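Local atomic coordinates of putative alpha-L-fucosidase (Bacteroides thetaiotaomicron, PDB entry 3EYP), a protein that probably hydrolyses alpha-L-fucosidic linkages as a lipoprotein of the glycoside hydrolase 29 family. Residues E144-Q149 / T163-A168; E152-Y157 / E187-C192; V177-Y182 / Y201-V206. One frame throughout, in Å; residues are numbered along the deposited sequence.

Contact 1 of 3, residues E144-Q149 / T163-A168; sequences EYYAHQ and TWWDGA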
loop_
_atom_site.group_PDB
_atom_site.type_symbol
_atom_site.label_atom_id
_atom_site.label_comp_id
_atom_site.label_asym_id
_atom_site.label_seq_id
_atom_site.Cartn_x
_atom_site.Cartn_y
_atom_site.Cartn_z
ATOM N N GLU A 144 -16.778 21.699 10.974
ATOM C CA GLU A 144 -15.923 22.911 10.912
ATOM C C GLU A 144 -14.596 22.763 11.651
ATOM O O GLU A 144 -13.588 23.236 11.188
ATOM C CB GLU A 144 -16.634 24.176 11.437
ATOM C CG GLU A 144 -17.943 24.442 10.780
ATOM C CD GLU A 144 -17.816 24.628 9.265
ATOM O OE1 GLU A 144 -16.795 25.201 8.776
ATOM O OE2 GLU A 144 -18.748 24.162 8.565
ATOM N N TYR A 145 -14.628 22.107 12.814
ATOM C CA TYR A 145 -13.408 21.882 13.638
ATOM C C TYR A 145 -12.368 21.111 12.824
ATOM O O TYR A 145 -11.185 21.490 12.668
ATOM C CB TYR A 145 -13.733 21.059 14.920
ATOM C CG TYR A 145 -12.516 20.496 15.691
ATOM C CD1 TYR A 145 -11.608 21.347 16.302
ATOM C CD2 TYR A 145 -12.295 19.123 15.815
ATOM C CE1 TYR A 145 -10.525 20.874 16.986
ATOM C CE2 TYR A 145 -11.206 18.630 16.493
ATOM C CZ TYR A 145 -10.313 19.511 17.078
ATOM O OH TYR A 145 -9.247 19.093 17.814
ATOM N N TYR A 146 -12.846 20.010 12.304
ATOM C CA TYR A 146 -11.997 19.134 11.492
ATOM C C TYR A 146 -11.428 19.913 10.301
ATOM O O TYR A 146 -10.264 19.806 9.964
ATOM C CB TYR A 146 -12.765 17.887 11.012
ATOM C CG TYR A 146 -11.865 16.818 10.366
ATOM C CD1 TYR A 146 -11.420 15.745 11.075
ATOM C CD2 TYR A 146 -11.514 16.903 9.005
ATOM C CE1 TYR A 146 -10.615 14.779 10.490
ATOM C CE2 TYR A 146 -10.728 15.962 8.428
ATOM C CZ TYR A 146 -10.304 14.895 9.142
ATOM O OH TYR A 146 -9.489 13.954 8.518
ATOM N N ALA A 147 -12.282 20.698 9.662
ATOM C CA ALA A 147 -11.871 21.492 8.488
ATOM C C ALA A 147 -10.781 22.471 8.846
ATOM O O ALA A 147 -9.835 22.671 8.077
ATOM C CB ALA A 147 -13.078 22.217 7.823
ATOM N N HIS A 148 -10.883 23.040 10.039
ATOM C CA HIS A 148 -9.871 23.990 10.498
ATOM C C HIS A 148 -8.547 23.290 10.609
ATOM O O HIS A 148 -7.545 23.791 10.217
ATOM C CB HIS A 148 -10.233 24.648 11.834
ATOM C CG HIS A 148 -11.277 25.720 11.713
ATOM N ND1 HIS A 148 -11.174 26.768 10.814
ATOM C CD2 HIS A 148 -12.409 25.939 12.417
ATOM C CE1 HIS A 148 -12.233 27.557 10.945
ATOM N NE2 HIS A 148 -13.004 27.076 11.910
ATOM N N GLN A 149 -8.564 22.142 11.247
ATOM C CA GLN A 149 -7.343 21.366 11.491
ATOM C C GLN A 149 -6.702 20.869 10.201
ATOM O O GLN A 149 -5.481 20.870 10.028
ATOM C CB GLN A 149 -7.642 20.213 12.439
ATOM C CG GLN A 149 -7.983 20.694 13.838
ATOM C CD GLN A 149 -7.715 19.658 14.931
ATOM O OE1 GLN A 149 -8.089 18.468 14.805
ATOM N NE2 GLN A 149 -7.115 20.129 16.053
ATOM N N THR A 163 -3.549 11.511 2.583
ATOM C CA THR A 163 -4.438 11.807 3.739
ATOM C C THR A 163 -5.274 10.577 3.956
ATOM O O THR A 163 -5.833 10.029 3.017
ATOM C CB THR A 163 -5.339 13.041 3.472
ATOM O OG1 THR A 163 -4.540 14.220 3.432
ATOM C CG2 THR A 163 -6.370 13.250 4.536
ATOM N N TRP A 164 -5.309 10.118 5.197
ATOM C CA TRP A 164 -5.954 8.840 5.555
ATOM C C TRP A 164 -7.173 9.094 6.406
ATOM O O TRP A 164 -7.077 9.697 7.498
ATOM C CB TRP A 164 -5.003 7.978 6.327
ATOM C CG TRP A 164 -4.880 6.562 5.937
ATOM C CD1 TRP A 164 -4.156 6.057 4.910
ATOM C CD2 TRP A 164 -5.448 5.445 6.613
ATOM N NE1 TRP A 164 -4.278 4.692 4.868
ATOM C CE2 TRP A 164 -5.036 4.286 5.925
ATOM C CE3 TRP A 164 -6.276 5.311 7.731
ATOM C CZ2 TRP A 164 -5.407 2.996 6.330
ATOM C CZ3 TRP A 164 -6.648 4.030 8.120
ATOM C CH2 TRP A 164 -6.188 2.899 7.423
ATOM N N TRP A 165 -8.304 8.558 5.937
ATOM C CA TRP A 165 -9.578 8.669 6.674
ATOM C C TRP A 165 -10.028 7.294 7.127
ATOM O O TRP A 165 -10.582 6.525 6.339
ATOM C CB TRP A 165 -10.679 9.324 5.850
ATOM C CG TRP A 165 -10.484 10.802 5.603
ATOM C CD1 TRP A 165 -9.811 11.660 6.394
ATOM C CD2 TRP A 165 -10.976 11.576 4.497
ATOM N NE1 TRP A 165 -9.841 12.911 5.879
ATOM C CE2 TRP A 165 -10.523 12.898 4.687
ATOM C CE3 TRP A 165 -11.748 11.284 3.370
ATOM C CZ2 TRP A 165 -10.845 13.943 3.813
ATOM C CZ3 TRP A 165 -12.039 12.306 2.474
ATOM C CH2 TRP A 165 -11.625 13.637 2.719
ATOM N N ASP A 166 -9.743 6.989 8.388
ATOM C CA ASP A 166 -10.151 5.713 9.009
ATOM C C ASP A 166 -11.659 5.682 9.092
ATOM O O ASP A 166 -12.306 6.664 9.467
ATOM C CB ASP A 166 -9.546 5.578 10.404
ATOM C CG ASP A 166 -9.502 4.180 10.948
ATOM O OD1 ASP A 166 -10.425 3.353 10.753
ATOM O OD2 ASP A 166 -8.566 3.922 11.723
ATOM N N GLY A 167 -12.226 4.535 8.760
ATOM C CA GLY A 167 -13.678 4.372 8.839
ATOM C C GLY A 167 -14.234 3.985 10.208
ATOM O O GLY A 167 -15.446 4.117 10.480
ATOM N N ALA A 168 -13.350 3.539 11.073
ATOM C CA ALA A 168 -13.776 3.085 12.429
ATOM C C ALA A 168 -14.519 4.197 13.155
ATOM O O ALA A 168 -14.027 5.321 13.321
ATOM C CB ALA A 168 -12.610 2.638 13.259
#
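Tyr146, from helix 139-155, reaches Trp165 just past the end of strand 162-164, and these two side chains make up the whole contact. The bond to CB of Tyr146 already points toward segment 163-168, and with CG placed anti to the backbone N (chi1 -170°) the ring extends straight out of the helix. The ring is stacked on Trp181 of helix 175-188. Farther out, Tyr146 CE2 is the first atom to come near the indole, 4.1 Å from Trp165 NE1. Tyr146 CZ lies closer, 3.8 Å from Trp165 NE1. At the tip, Tyr146 OH sits at the indole edge, near its plane, 2.9 Å from Trp165 NE1 and 3.1 Å from Trp165 CD1. NE1 donates to OH, but the N-H...O angle is only 119° and the bond is weak. The stronger hold on the hydroxyl is its hydrogen bond to the carbonyl oxygen of Leu124, at the end of strand 119-124. The two aromatic planes meet obliquely, at 62°, neither stacked nor edge-to-face. A buried helix side chain reaching the loop just past the C-terminal end of a barrel strand fits the TIM-barrel fold, in which glycoside hydrolases have their active sites at that end of the strands.

Contact 2 of 3, residues E152-Y157 / E187-C192; sequences ELMSDY and EKQPDC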
loop_
_atom_site.group_PDB
_atom_site.type_symbol
_atom_site.label_atom_id
_atom_site.label_comp_id
_atom_site.label_asym_id
_atom_site.label_seq_id
_atom_site.Cartn_x
_atom_site.Cartn_y
_atom_site.Cartn_z
ATOM N N GLU A 152 -4.812 23.616 8.664
ATOM C CA GLU A 152 -3.507 23.753 9.243
ATOM C C GLU A 152 -2.558 22.717 8.629
ATOM O O GLU A 152 -1.452 23.030 8.193
ATOM C CB GLU A 152 -3.541 23.611 10.802
ATOM C CG GLU A 152 -4.374 24.676 11.515
ATOM C CD GLU A 152 -4.334 24.516 12.981
ATOM O OE1 GLU A 152 -4.514 23.357 13.390
ATOM O OE2 GLU A 152 -4.203 25.511 13.749
ATOM N N LEU A 153 -2.990 21.470 8.602
ATOM C CA LEU A 153 -2.075 20.360 8.244
ATOM C C LEU A 153 -1.760 20.323 6.757
ATOM O O LEU A 153 -0.679 19.835 6.304
ATOM C CB LEU A 153 -2.670 18.991 8.703
ATOM C CG LEU A 153 -2.666 18.819 10.230
ATOM C CD1 LEU A 153 -3.369 17.557 10.723
ATOM C CD2 LEU A 153 -1.275 18.905 10.765
ATOM N N MET A 154 -2.696 20.857 5.992
ATOM C CA MET A 154 -2.581 20.865 4.495
ATOM C C MET A 154 -1.924 22.136 3.951
ATOM O O MET A 154 -1.609 22.241 2.745
ATOM C CB MET A 154 -3.957 20.698 3.818
ATOM C CG MET A 154 -4.619 19.280 3.906
ATOM S SD MET A 154 -3.672 17.796 3.452
ATOM C CE MET A 154 -3.353 17.206 5.124
ATOM N N SER A 155 -1.714 23.081 4.866
ATOM C CA SER A 155 -1.160 24.394 4.541
ATOM C C SER A 155 0.245 24.635 5.059
ATOM O O SER A 155 1.046 25.300 4.411
ATOM C CB SER A 155 -2.060 25.525 5.057
ATOM O OG SER A 155 -3.372 25.514 4.507
ATOM N N ASP A 156 0.534 24.204 6.271
ATOM C CA ASP A 156 1.690 24.759 6.975
ATOM C C ASP A 156 2.814 23.739 7.202
ATOM O O ASP A 156 3.797 24.024 7.867
ATOM C CB ASP A 156 1.300 25.372 8.339
ATOM C CG ASP A 156 0.245 26.497 8.221
ATOM O OD1 ASP A 156 0.289 27.287 7.252
ATOM O OD2 ASP A 156 -0.639 26.566 9.115
ATOM N N TYR A 157 2.620 22.555 6.661
ATOM C CA TYR A 157 3.503 21.422 6.959
ATOM C C TYR A 157 4.139 20.762 5.758
ATOM O O TYR A 157 4.506 19.586 5.761
ATOM C CB TYR A 157 2.707 20.403 7.823
ATOM C CG TYR A 157 2.526 20.895 9.235
ATOM C CD1 TYR A 157 3.450 20.608 10.208
ATOM C CD2 TYR A 157 1.444 21.715 9.576
ATOM C CE1 TYR A 157 3.307 21.092 11.499
ATOM C CE2 TYR A 157 1.291 22.157 10.842
ATOM C CZ TYR A 157 2.217 21.846 11.806
ATOM O OH TYR A 157 2.074 22.337 13.101
ATOM N N GLU A 187 -7.560 21.177 -3.081
ATOM C CA GLU A 187 -7.090 22.530 -3.395
ATOM C C GLU A 187 -5.671 22.794 -2.918
ATOM O O GLU A 187 -4.806 23.286 -3.646
ATOM C CB GLU A 187 -8.056 23.586 -2.856
ATOM C CG GLU A 187 -7.414 24.974 -2.848
ATOM C CD GLU A 187 -8.355 26.047 -2.387
ATOM O OE1 GLU A 187 -8.169 26.552 -1.254
ATOM O OE2 GLU A 187 -9.281 26.396 -3.166
ATOM N N LYS A 188 -5.393 22.397 -1.697
ATOM C CA LYS A 188 -4.128 22.760 -1.100
ATOM C C LYS A 188 -3.014 21.814 -1.467
ATOM O O LYS A 188 -1.866 22.180 -1.464
ATOM C CB LYS A 188 -4.261 22.818 0.423
ATOM C CG LYS A 188 -5.191 23.939 0.838
ATOM C CD LYS A 188 -5.162 24.186 2.328
ATOM C CE LYS A 188 -5.945 25.450 2.695
ATOM N NZ LYS A 188 -5.056 26.668 2.577
ATOM N N GLN A 189 -3.395 20.568 -1.722
ATOM C CA GLN A 189 -2.457 19.449 -1.955
ATOM C C GLN A 189 -2.869 18.598 -3.171
ATOM O O GLN A 189 -3.356 17.456 -3.031
ATOM C CB GLN A 189 -2.413 18.573 -0.701
ATOM C CG GLN A 189 -1.855 19.293 0.563
ATOM C CD GLN A 189 -0.377 19.624 0.457
ATOM O OE1 GLN A 189 0.332 19.077 -0.406
ATOM N NE2 GLN A 189 0.133 20.464 1.395
ATOM N N PRO A 190 -2.674 19.127 -4.376
ATOM C CA PRO A 190 -3.292 18.430 -5.496
ATOM C C PRO A 190 -2.716 17.020 -5.764
ATOM O O PRO A 190 -3.340 16.209 -6.418
ATOM C CB PRO A 190 -3.105 19.399 -6.676
ATOM C CG PRO A 190 -2.222 20.500 -6.200
ATOM C CD PRO A 190 -2.109 20.441 -4.726
ATOM N N ASP A 191 -1.561 16.710 -5.214
ATOM C CA ASP A 191 -0.965 15.394 -5.453
ATOM C C ASP A 191 -1.295 14.415 -4.317
ATOM O O ASP A 191 -0.836 13.265 -4.290
ATOM C CB ASP A 191 0.542 15.500 -5.616
ATOM C CG ASP A 191 0.954 16.014 -7.006
ATOM O OD1 ASP A 191 0.085 16.251 -7.875
ATOM O OD2 ASP A 191 2.170 16.164 -7.211
ATOM N N CYS A 192 -2.125 14.882 -3.405
ATOM C CA CYS A 192 -2.441 14.097 -2.209
ATOM C C CYS A 192 -3.485 13.017 -2.496
ATOM O O CYS A 192 -4.607 13.265 -2.881
ATOM C CB CYS A 192 -2.904 14.967 -1.043
ATOM S SG CYS A 192 -3.064 13.982 0.527
HETATM O O HOH W 1 -0.524 23.988 0.479
#
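Gln189 and Lys188 both meet the carbonyl of Met154, where the C-terminal regions of helices 139-155 and 175-188 come together. The glutamine chain is bent at chi2 (-68°), which curls its amide back toward the neighbouring helix. Gln189 NE2 then donates to Met154 O over 2.8 Å, with a fairly straight N-H...O angle (155°). The donor approaches from above the carbonyl plane, 44° out of it, and not along a lone pair. The same nitrogen is also bonded to Gly158 O, while Gln189 OE1 takes the backbone N-H of Ile160, so the amide is gripped at both ends and its flip is fixed.

Met154 and Gln189 cross obliquely, with Met154 SD 3.7 Å from Gln189 CG. Beyond the sulfur the methionine turns away to the interior, toward Thr163. Lys188 takes another course: its CB and CD both lie 4.0 Å from Met154 CB, and the extended chain passes alongside it before turning at the last torsion. That turn brings Lys188 NZ to Ser155 OG, to which it donates a hydrogen bond of 2.8 Å. The serine hydroxyl is also tied to Gly151 O, one turn back in its own helix, and is thereby positioned for the lysine.

A water bridges the main chains, donating to Met154 O and, at 3.0 Å, to Lys188 O. Met154 O thus accepts from both the glutamine amide and the water. The chemistry is that of carbonyls near helix ends being satisfied by side-chain and solvent donors, while the ammonium group, at the exposed side of the contact, meets a hydroxyl; its positive charge may be favoured by the negative end of the dipole of helix 139-155.

Contact 3 of 3, residues V177-Y182 / Y201-V206; sequences VYRHWY and YPFADV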
loop_
_atom_site.group_PDB
_atom_site.type_symbol
_atom_site.label_atom_id
_atom_site.label_comp_id
_atom_site.label_asym_id
_atom_site.label_seq_id
_atom_site.Cartn_x
_atom_site.Cartn_y
_atom_site.Cartn_z
ATOM N N VAL A 177 -20.239 16.220 4.461
ATOM C CA VAL A 177 -19.146 16.525 5.422
ATOM C C VAL A 177 -17.755 16.217 4.823
ATOM O O VAL A 177 -16.867 17.063 4.770
ATOM C CB VAL A 177 -19.300 15.714 6.724
ATOM C CG1 VAL A 177 -18.010 15.768 7.613
ATOM C CG2 VAL A 177 -20.517 16.181 7.519
ATOM N N TYR A 178 -17.605 15.001 4.336
ATOM C CA TYR A 178 -16.359 14.600 3.682
ATOM C C TYR A 178 -16.082 15.477 2.443
ATOM O O TYR A 178 -14.908 15.741 2.093
ATOM C CB TYR A 178 -16.365 13.105 3.294
ATOM C CG TYR A 178 -16.236 12.136 4.413
ATOM C CD1 TYR A 178 -14.989 11.791 4.929
ATOM C CD2 TYR A 178 -17.371 11.460 4.908
ATOM C CE1 TYR A 178 -14.864 10.809 5.947
ATOM C CE2 TYR A 178 -17.262 10.577 5.936
ATOM C CZ TYR A 178 -16.013 10.231 6.455
ATOM O OH TYR A 178 -15.936 9.281 7.447
ATOM N N ARG A 179 -17.145 15.965 1.787
ATOM C CA ARG A 179 -16.946 16.855 0.611
ATOM C C ARG A 179 -16.182 18.110 0.996
ATOM O O ARG A 179 -15.219 18.523 0.338
ATOM C CB ARG A 179 -18.257 17.285 -0.037
ATOM C CG ARG A 179 -18.078 17.976 -1.410
ATOM C CD ARG A 179 -19.434 18.295 -2.059
ATOM N NE ARG A 179 -20.251 19.255 -1.309
ATOM C CZ ARG A 179 -21.438 19.044 -0.725
ATOM N NH1 ARG A 179 -22.075 20.084 -0.098
ATOM N NH2 ARG A 179 -22.036 17.879 -0.798
ATOM N N HIS A 180 -16.718 18.743 2.023
ATOM C CA HIS A 180 -16.129 19.938 2.610
ATOM C C HIS A 180 -14.639 19.705 2.856
ATOM O O HIS A 180 -13.784 20.507 2.472
ATOM C CB HIS A 180 -16.891 20.329 3.894
ATOM C CG HIS A 180 -16.503 21.655 4.464
ATOM N ND1 HIS A 180 -16.588 22.835 3.748
ATOM C CD2 HIS A 180 -16.079 21.997 5.707
ATOM C CE1 HIS A 180 -16.196 23.839 4.520
ATOM N NE2 HIS A 180 -15.881 23.355 5.712
ATOM N N TRP A 181 -14.336 18.552 3.418
ATOM C CA TRP A 181 -12.925 18.181 3.688
ATOM C C TRP A 181 -12.083 17.889 2.451
ATOM O O TRP A 181 -10.942 18.348 2.294
ATOM C CB TRP A 181 -12.838 17.027 4.650
ATOM C CG TRP A 181 -13.504 17.260 5.970
ATOM C CD1 TRP A 181 -13.863 18.441 6.522
ATOM C CD2 TRP A 181 -13.912 16.241 6.887
ATOM N NE1 TRP A 181 -14.470 18.234 7.760
ATOM C CE2 TRP A 181 -14.523 16.881 7.988
ATOM C CE3 TRP A 181 -13.847 14.859 6.871
ATOM C CZ2 TRP A 181 -15.008 16.181 9.081
ATOM C CZ3 TRP A 181 -14.328 14.148 8.002
ATOM C CH2 TRP A 181 -14.913 14.812 9.063
ATOM N N TYR A 182 -12.675 17.149 1.557
ATOM C CA TYR A 182 -12.034 16.800 0.276
ATOM C C TYR A 182 -11.609 18.027 -0.542
ATOM O O TYR A 182 -10.516 18.070 -1.092
ATOM C CB TYR A 182 -13.010 15.965 -0.539
ATOM C CG TYR A 182 -12.716 15.891 -1.989
ATOM C CD1 TYR A 182 -11.723 15.051 -2.458
ATOM C CD2 TYR A 182 -13.482 16.611 -2.909
ATOM C CE1 TYR A 182 -11.489 14.932 -3.789
ATOM C CE2 TYR A 182 -13.261 16.509 -4.230
ATOM C CZ TYR A 182 -12.259 15.667 -4.683
ATOM O OH TYR A 182 -12.014 15.564 -6.038
ATOM N N TYR A 201 -16.686 7.728 0.059
ATOM C CA TYR A 201 -16.474 6.895 -1.154
ATOM C C TYR A 201 -16.317 7.643 -2.483
ATOM O O TYR A 201 -15.517 7.236 -3.300
ATOM C CB TYR A 201 -17.516 5.753 -1.283
ATOM C CG TYR A 201 -18.894 6.274 -1.551
ATOM C CD1 TYR A 201 -19.348 6.438 -2.855
ATOM C CD2 TYR A 201 -19.704 6.708 -0.526
ATOM C CE1 TYR A 201 -20.579 6.936 -3.109
ATOM C CE2 TYR A 201 -20.971 7.217 -0.778
ATOM C CZ TYR A 201 -21.399 7.321 -2.072
ATOM O OH TYR A 201 -22.658 7.844 -2.335
ATOM N N PRO A 202 -16.981 8.788 -2.666
ATOM C CA PRO A 202 -16.792 9.453 -3.947
ATOM C C PRO A 202 -15.505 10.215 -4.077
ATOM O O PRO A 202 -15.186 10.708 -5.152
ATOM C CB PRO A 202 -17.936 10.470 -4.008
ATOM C CG PRO A 202 -18.617 10.439 -2.754
ATOM C CD PRO A 202 -18.107 9.336 -1.897
ATOM N N PHE A 203 -14.789 10.325 -2.959
ATOM C CA PHE A 203 -13.594 11.121 -2.904
ATOM C C PHE A 203 -12.318 10.288 -2.783
ATOM O O PHE A 203 -11.195 10.786 -2.851
ATOM C CB PHE A 203 -13.712 12.113 -1.758
ATOM C CG PHE A 203 -15.022 12.828 -1.738
ATOM C CD1 PHE A 203 -15.375 13.649 -2.808
ATOM C CD2 PHE A 203 -15.892 12.705 -0.674
ATOM C CE1 PHE A 203 -16.574 14.355 -2.779
ATOM C CE2 PHE A 203 -17.119 13.380 -0.667
ATOM C CZ PHE A 203 -17.454 14.190 -1.718
ATOM N N ALA A 204 -12.508 9.014 -2.550
ATOM C CA ALA A 204 -11.391 8.111 -2.315
ATOM C C ALA A 204 -10.585 7.924 -3.587
ATOM O O ALA A 204 -11.150 7.737 -4.678
ATOM C CB ALA A 204 -11.945 6.735 -1.840
ATOM N N ASP A 205 -9.277 7.931 -3.422
ATOM C CA ASP A 205 -8.316 7.558 -4.462
ATOM C C ASP A 205 -7.995 6.079 -4.341
ATOM O O ASP A 205 -7.789 5.367 -5.341
ATOM C CB ASP A 205 -7.047 8.388 -4.372
ATOM C CG ASP A 205 -7.289 9.822 -4.726
ATOM O OD1 ASP A 205 -7.860 10.111 -5.795
ATOM O OD2 ASP A 205 -6.887 10.656 -3.942
ATOM N N VAL A 206 -7.921 5.655 -3.095
ATOM C CA VAL A 206 -7.641 4.244 -2.744
ATOM C C VAL A 206 -8.598 3.765 -1.677
ATOM O O VAL A 206 -9.138 4.558 -0.873
ATOM C CB VAL A 206 -6.161 4.037 -2.381
ATOM C CG1 VAL A 206 -5.251 4.596 -3.523
ATOM C CG2 VAL A 206 -5.782 4.715 -1.014
#
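In the TIM barrel of this probable fucosidase, the loop that follows strand 193-195 folds back over helix 175-188, the helix leading into that strand, and Phe203 of the loop makes the contact with it. The phenyl ring lies against the helix surface between Tyr178, Arg179 and Tyr182. Its main partner is the ring of Tyr182: the two form an offset stack, centroids 4.7 Å apart and planes inclined by 27°. The displacement puts Phe203 CD1 over the face of the tyrosine, near the rim, 3.5 Å from Tyr182 CD2. Tyr182 gets there because its CG stands anti to its own nitrogen (chi1 161°), sending the ring out from the helix toward the loop. Tyr182 CB meets the phenyl as well, in a CH-pi contact over the face, 4.2 Å from the Phe203 centroid. The opposite face of that phenyl is covered by CG of Pro202, so the ring is held between its own neighbour in the loop and the helix.

With an alanine in place of Phe203, Tyr182 would probably lose its stacking partner and a gap would open between Pro202 and the helix. Tyr178 CB contributes too, 4.0 Å from Phe203 CD2, while the Tyr178 ring leads inward to meet that of Trp165. Asp205, farther along the loop, accepts from Ile194 N, which ties the loop to strand 193-195, and also forms a salt bridge with Arg13. At the far end of the phenyl, Phe203 CZ abuts the aliphatic base of the arginine, 3.6 Å from Arg179 CB.

Overall arrangement
All three contacts lie in one sector of the barrel, and two helices serve them: 139-155 takes part in contacts 1 and 2, 175-188 in contacts 2 and 3. Contact 1 is fully buried, an aromatic pair linking the helix to the loop that follows strand 162-164; contacts 2 and 3 are partly buried, joining helix to helix and helix to loop. Polarity differs accordingly. Contact 1 has one weak cross-bond, contact 2 depends on amide, ammonium and water donors near the helix ends, and contact 3 rests on aromatic and aliphatic packing. Contacts 1 and 3 merge through Tyr146 with Trp181 and Trp165 with Tyr178, whereas Thr163 packs on Met154 and Cys192 to join contacts 1 and 2.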